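PDB 4S1P: SGNH hydrolase-type esterase domain-containing protein from Slackia heliotrinireducens DSM 20476, which is a putative SGNH-type hydrolase of the GDSL-like lipase/acylhydrolase family, probably cleaving ester bonds in a substrate not yet identified. Local coordinates for residues 12-26 with 167-181. Numbering follows the deposited sequence.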
loop_
_atom_site.group_PDB
_atom_site.type_symbol
_atom_site.label_atom_id
_atom_site.label_comp_id
_atom_site.label_asym_id
_atom_site.label_seq_id
_atom_site.Cartn_x
_atom_site.Cartn_y
_atom_site.Cartn_z
ATOM N N SER A 12 8.453 -3.347 -2.118
ATOM C CA SER A 12 8.371 -3.944 -3.447
ATOM C C SER A 12 6.937 -4.231 -3.910
ATOM O O SER A 12 6.704 -4.332 -5.112
ATOM C CB SER A 12 9.255 -5.197 -3.554
ATOM O OG SER A 12 8.612 -6.271 -2.960
ATOM N N LEU A 13 5.940 -4.307 -3.007
ATOM C CA LEU A 13 4.564 -4.472 -3.513
ATOM C C LEU A 13 4.095 -3.239 -4.285
ATOM O O LEU A 13 3.196 -3.321 -5.152
ATOM C CB LEU A 13 3.585 -4.841 -2.400
ATOM C CG LEU A 13 3.542 -6.321 -1.984
ATOM C CD1 LEU A 13 4.836 -6.798 -1.376
ATOM C CD2 LEU A 13 2.355 -6.555 -1.081
ATOM N N THR A 14 4.706 -2.101 -3.985
ATOM C CA THR A 14 4.462 -0.880 -4.743
ATOM C C THR A 14 5.357 -0.791 -5.975
ATOM O O THR A 14 4.869 -0.467 -7.045
ATOM C CB THR A 14 4.687 0.354 -3.843
ATOM O OG1 THR A 14 3.630 0.414 -2.886
ATOM C CG2 THR A 14 4.652 1.661 -4.654
ATOM N N THR A 15 6.652 -1.076 -5.841
ATOM C CA THR A 15 7.587 -0.778 -6.919
ATOM C C THR A 15 7.666 -1.880 -7.959
ATOM O O THR A 15 8.079 -1.587 -9.096
ATOM C CB THR A 15 8.992 -0.509 -6.389
ATOM O OG1 THR A 15 9.444 -1.620 -5.609
ATOM C CG2 THR A 15 9.033 0.747 -5.550
ATOM N N ALA A 16 7.262 -3.100 -7.612
ATOM C CA ALA A 16 7.412 -4.218 -8.562
ATOM C C ALA A 16 6.707 -3.940 -9.890
ATOM O O ALA A 16 5.630 -3.315 -9.951
ATOM C CB ALA A 16 6.887 -5.538 -7.943
ATOM N N ASN A 17 7.331 -4.454 -10.961
ATOM C CA ASN A 17 6.717 -4.434 -12.286
ATOM C C ASN A 17 6.359 -3.055 -12.803
ATOM O O ASN A 17 5.381 -2.899 -13.542
ATOM C CB ASN A 17 5.500 -5.341 -12.333
ATOM C CG ASN A 17 5.814 -6.742 -11.880
ATOM O OD1 ASN A 17 6.700 -7.389 -12.451
ATOM N ND2 ASN A 17 5.112 -7.219 -10.853
ATOM N N HIS A 18 7.166 -2.061 -12.411
ATOM C CA HIS A 18 6.959 -0.690 -12.810
ATOM C C HIS A 18 5.550 -0.190 -12.534
ATOM O O HIS A 18 5.003 0.650 -13.243
ATOM C CB HIS A 18 7.252 -0.552 -14.297
ATOM C CG HIS A 18 8.670 -0.905 -14.652
ATOM N ND1 HIS A 18 9.710 -0.006 -14.539
ATOM C CD2 HIS A 18 9.223 -2.074 -15.034
ATOM C CE1 HIS A 18 10.838 -0.597 -14.892
ATOM N NE2 HIS A 18 10.568 -1.854 -15.197
HETATM N N MSE A 19 4.987 -0.660 -11.437
HETATM C CA MSE A 19 3.621 -0.271 -11.137
HETATM C C MSE A 19 3.425 1.249 -10.958
HETATM O O MSE A 19 2.460 1.778 -11.448
HETATM C CB MSE A 19 3.092 -1.072 -9.958
HETATM C CG MSE A 19 1.602 -0.883 -9.757
HETATM SE SE MSE A 19 1.104 0.680 -8.656
HETATM C CE MSE A 19 1.177 -0.234 -6.938
ATOM N N PRO A 20 4.352 1.959 -10.277
ATOM C CA PRO A 20 4.165 3.409 -10.147
ATOM C C PRO A 20 4.110 4.103 -11.510
ATOM O O PRO A 20 3.339 5.038 -11.678
ATOM C CB PRO A 20 5.347 3.833 -9.295
ATOM C CG PRO A 20 5.614 2.614 -8.457
ATOM C CD PRO A 20 5.461 1.484 -9.445
ATOM N N ASP A 21 4.945 3.649 -12.450
ATOM C CA ASP A 21 4.942 4.187 -13.817
ATOM C C ASP A 21 3.579 3.923 -14.500
ATOM O O ASP A 21 3.045 4.775 -15.213
ATOM C CB ASP A 21 6.044 3.508 -14.635
ATOM C CG ASP A 21 7.443 4.033 -14.359
ATOM O OD1 ASP A 21 7.631 5.078 -13.716
ATOM O OD2 ASP A 21 8.393 3.395 -14.874
HETATM N N MSE A 22 3.023 2.740 -14.278
HETATM C CA MSE A 22 1.710 2.393 -14.816
HETATM C C MSE A 22 0.654 3.306 -14.241
HETATM O O MSE A 22 -0.207 3.838 -14.940
HETATM C CB MSE A 22 1.307 0.932 -14.584
HETATM C CG MSE A 22 2.190 -0.037 -15.331
HETATM SE SE MSE A 22 1.470 -1.874 -15.425
HETATM C CE MSE A 22 1.878 -2.345 -13.631
ATOM N N LEU A 23 0.695 3.519 -12.922
ATOM C CA LEU A 23 -0.281 4.388 -12.309
ATOM C C LEU A 23 -0.153 5.834 -12.836
ATOM O O LEU A 23 -1.172 6.495 -13.098
ATOM C CB LEU A 23 -0.079 4.338 -10.818
ATOM C CG LEU A 23 -1.011 5.177 -9.950
ATOM C CD1 LEU A 23 -2.449 4.760 -10.192
ATOM C CD2 LEU A 23 -0.641 5.022 -8.487
ATOM N N ALA A 24 1.076 6.303 -12.988
ATOM C CA ALA A 24 1.343 7.631 -13.497
ATOM C C ALA A 24 0.737 7.812 -14.895
ATOM O O ALA A 24 0.148 8.852 -15.217
ATOM C CB ALA A 24 2.815 7.894 -13.563
ATOM N N GLU A 25 0.909 6.794 -15.739
ATOM C CA GLU A 25 0.397 6.926 -17.106
ATOM C C GLU A 25 -1.128 6.810 -17.134
ATOM O O GLU A 25 -1.793 7.512 -17.907
ATOM C CB GLU A 25 1.088 5.885 -18.000
ATOM C CG GLU A 25 1.137 6.278 -19.447
ATOM C CD GLU A 25 2.119 5.425 -20.261
ATOM O OE1 GLU A 25 3.324 5.829 -20.378
ATOM O OE2 GLU A 25 1.663 4.373 -20.759
ATOM N N LEU A 26 -1.712 5.957 -16.285
ATOM C CA LEU A 26 -3.162 5.842 -16.173
ATOM C C LEU A 26 -3.839 7.151 -15.761
ATOM O O LEU A 26 -4.921 7.472 -16.246
ATOM C CB LEU A 26 -3.573 4.754 -15.189
ATOM C CG LEU A 26 -3.371 3.315 -15.642
ATOM C CD1 LEU A 26 -3.524 2.356 -14.477
ATOM C CD2 LEU A 26 -4.377 2.926 -16.717
ATOM N N HIS A 167 4.454 -11.652 -3.595
ATOM C CA HIS A 167 4.620 -10.529 -4.497
ATOM C C HIS A 167 3.657 -10.675 -5.667
ATOM O O HIS A 167 3.240 -11.784 -6.012
ATOM C CB HIS A 167 6.074 -10.511 -4.972
ATOM C CG HIS A 167 7.036 -10.144 -3.883
ATOM N ND1 HIS A 167 7.595 -11.068 -3.031
ATOM C CD2 HIS A 167 7.445 -8.936 -3.437
ATOM C CE1 HIS A 167 8.347 -10.455 -2.137
ATOM N NE2 HIS A 167 8.271 -9.154 -2.360
ATOM N N PRO A 168 3.297 -9.549 -6.289
ATOM C CA PRO A 168 2.399 -9.592 -7.439
ATOM C C PRO A 168 3.172 -9.991 -8.708
ATOM O O PRO A 168 4.340 -9.652 -8.876
ATOM C CB PRO A 168 1.918 -8.152 -7.548
ATOM C CG PRO A 168 3.088 -7.329 -7.038
ATOM C CD PRO A 168 3.727 -8.175 -5.945
ATOM N N SER A 169 2.488 -10.722 -9.581
ATOM C CA SER A 169 2.958 -10.902 -10.951
ATOM C C SER A 169 2.780 -9.586 -11.700
ATOM O O SER A 169 2.132 -8.672 -11.226
ATOM C CB SER A 169 2.108 -11.969 -11.631
ATOM O OG SER A 169 0.832 -11.481 -11.881
ATOM N N PRO A 170 3.307 -9.493 -12.923
ATOM C CA PRO A 170 2.996 -8.310 -13.692
ATOM C C PRO A 170 1.484 -8.063 -13.826
ATOM O O PRO A 170 1.049 -6.921 -13.725
ATOM C CB PRO A 170 3.657 -8.626 -15.036
ATOM C CG PRO A 170 4.841 -9.417 -14.660
ATOM C CD PRO A 170 4.326 -10.331 -13.579
ATOM N N ALA A 171 0.677 -9.116 -14.040
ATOM C CA ALA A 171 -0.782 -8.964 -14.091
ATOM C C ALA A 171 -1.341 -8.466 -12.731
ATOM O O ALA A 171 -2.235 -7.632 -12.695
ATOM C CB ALA A 171 -1.454 -10.266 -14.508
ATOM N N GLY A 172 -0.811 -8.989 -11.631
ATOM C CA GLY A 172 -1.216 -8.509 -10.307
ATOM C C GLY A 172 -0.867 -7.048 -10.081
ATOM O O GLY A 172 -1.675 -6.306 -9.525
ATOM N N SER A 173 0.305 -6.625 -10.542
ATOM C CA SER A 173 0.666 -5.214 -10.441
ATOM C C SER A 173 -0.220 -4.313 -11.286
ATOM O O SER A 173 -0.565 -3.203 -10.890
ATOM C CB SER A 173 2.112 -4.993 -10.788
ATOM O OG SER A 173 2.947 -5.644 -9.838
ATOM N N ARG A 174 -0.562 -4.784 -12.481
ATOM C CA ARG A 174 -1.460 -4.027 -13.331
ATOM C C ARG A 174 -2.821 -3.851 -12.670
ATOM O O ARG A 174 -3.411 -2.766 -12.681
ATOM C CB ARG A 174 -1.570 -4.686 -14.695
ATOM C CG ARG A 174 -2.484 -3.923 -15.638
ATOM C CD ARG A 174 -2.459 -4.538 -17.019
ATOM N NE ARG A 174 -3.391 -3.836 -17.894
ATOM C CZ ARG A 174 -4.692 -4.102 -18.002
ATOM N NH1 ARG A 174 -5.263 -5.089 -17.299
ATOM N NH2 ARG A 174 -5.428 -3.374 -18.834
ATOM N N LEU A 175 -3.296 -4.913 -12.023
ATOM C CA LEU A 175 -4.520 -4.860 -11.320
ATOM C C LEU A 175 -4.442 -3.850 -10.160
ATOM O O LEU A 175 -5.332 -3.018 -9.975
ATOM C CB LEU A 175 -4.843 -6.236 -10.777
ATOM C CG LEU A 175 -6.120 -6.313 -9.963
ATOM C CD1 LEU A 175 -7.340 -5.837 -10.756
ATOM C CD2 LEU A 175 -6.306 -7.738 -9.482
ATOM N N ALA A 176 -3.356 -3.882 -9.414
ATOM C CA ALA A 176 -3.195 -2.877 -8.342
ATOM C C ALA A 176 -3.216 -1.452 -8.883
ATOM O O ALA A 176 -3.848 -0.596 -8.310
ATOM C CB ALA A 176 -1.918 -3.131 -7.617
ATOM N N ALA A 177 -2.514 -1.217 -9.984
ATOM C CA ALA A 177 -2.517 0.105 -10.608
ATOM C C ALA A 177 -3.919 0.523 -11.014
ATOM O O ALA A 177 -4.297 1.670 -10.830
ATOM C CB ALA A 177 -1.587 0.149 -11.803
ATOM N N LEU A 178 -4.679 -0.398 -11.597
ATOM C CA LEU A 178 -6.047 -0.073 -12.035
ATOM C C LEU A 178 -6.958 0.242 -10.850
ATOM O O LEU A 178 -7.755 1.190 -10.884
ATOM C CB LEU A 178 -6.642 -1.209 -12.876
ATOM C CG LEU A 178 -6.025 -1.410 -14.251
ATOM C CD1 LEU A 178 -6.492 -2.756 -14.767
ATOM C CD2 LEU A 178 -6.358 -0.271 -15.202
ATOM N N VAL A 179 -6.804 -0.515 -9.765
ATOM C CA VAL A 179 -7.587 -0.249 -8.576
ATOM C C VAL A 179 -7.230 1.119 -7.951
ATOM O O VAL A 179 -8.080 1.904 -7.554
ATOM C CB VAL A 179 -7.400 -1.401 -7.554
ATOM C CG1 VAL A 179 -8.087 -1.084 -6.245
ATOM C CG2 VAL A 179 -7.954 -2.730 -8.098
ATOM N N LEU A 180 -5.935 1.377 -7.838
ATOM C CA LEU A 180 -5.470 2.650 -7.313
ATOM C C LEU A 180 -5.946 3.808 -8.198
ATOM O O LEU A 180 -6.398 4.825 -7.685
ATOM C CB LEU A 180 -3.942 2.672 -7.151
ATOM C CG LEU A 180 -3.409 1.874 -5.974
ATOM C CD1 LEU A 180 -1.963 1.443 -6.212
ATOM C CD2 LEU A 180 -3.546 2.654 -4.682
ATOM N N ALA A 181 -5.857 3.643 -9.516
ATOM C CA ALA A 181 -6.310 4.679 -10.439
ATOM C C ALA A 181 -7.813 4.956 -10.284
ATOM O O ALA A 181 -8.253 6.098 -10.323
ATOM C CB ALA A 181 -5.974 4.277 -11.866
HETATM O O HOH W 1 3.587 -3.767 -7.948
#
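With chi1 of -54° Asn17 sets its CG beside its own backbone N, and Ser173 likewise holds OG beside its backbone N, which brings the amide NH2 and the hydroxyl together. Asn17 ND2 donates an almost straight bond (172°) to Ser173 OG, 2.9 Å away, and a more bent one to Pro168 O at 3.2 Å. Both acceptors lie close to the plane of the amide, although the donor stands well above the carbonyl plane of Pro168. At the oxygen end of the same amide, Asn17 OD1 rests 3.5 Å from Pro170 CG. A water completes the polar cluster: it donates to Leu13 O and Ala16 O and lies 2.7 Å from Ser173 OG. Were Asn17 an alanine, Pro168 O and Ser173 OG would probably lose this donor, and the turn ahead of helix 170-184 would be less firmly held. That turn carries His167, whose ring meets Ser12 OG edge-on, in plane, with NE2 3.0 Å from the hydroxyl; ND1 is hydrogen-bonded to Asp164. The geometry is consistent with the Ser-His-Asp triad of an SGNH hydrolase, and a bound unknown ligand sits beside Ser12. Farther along, helix segments 19-26 and 170-181 cross at -39° and mesh knobs-into-holes. Selenomethionine Met19 lies among Ser173, Ala176, Ala177 and Leu180, its CE 3.6 Å from Leu180 CD1. In return Ala177 drops among Met19, Met22, Leu23 and Leu26, where its CB is 3.9 Å from Met19 CG. Leu26 CD1 closes the far end over Leu178 CD2 and Ala181 CB, while Leu23 and Leu180 also pack on Met8 of the central parallel sheet.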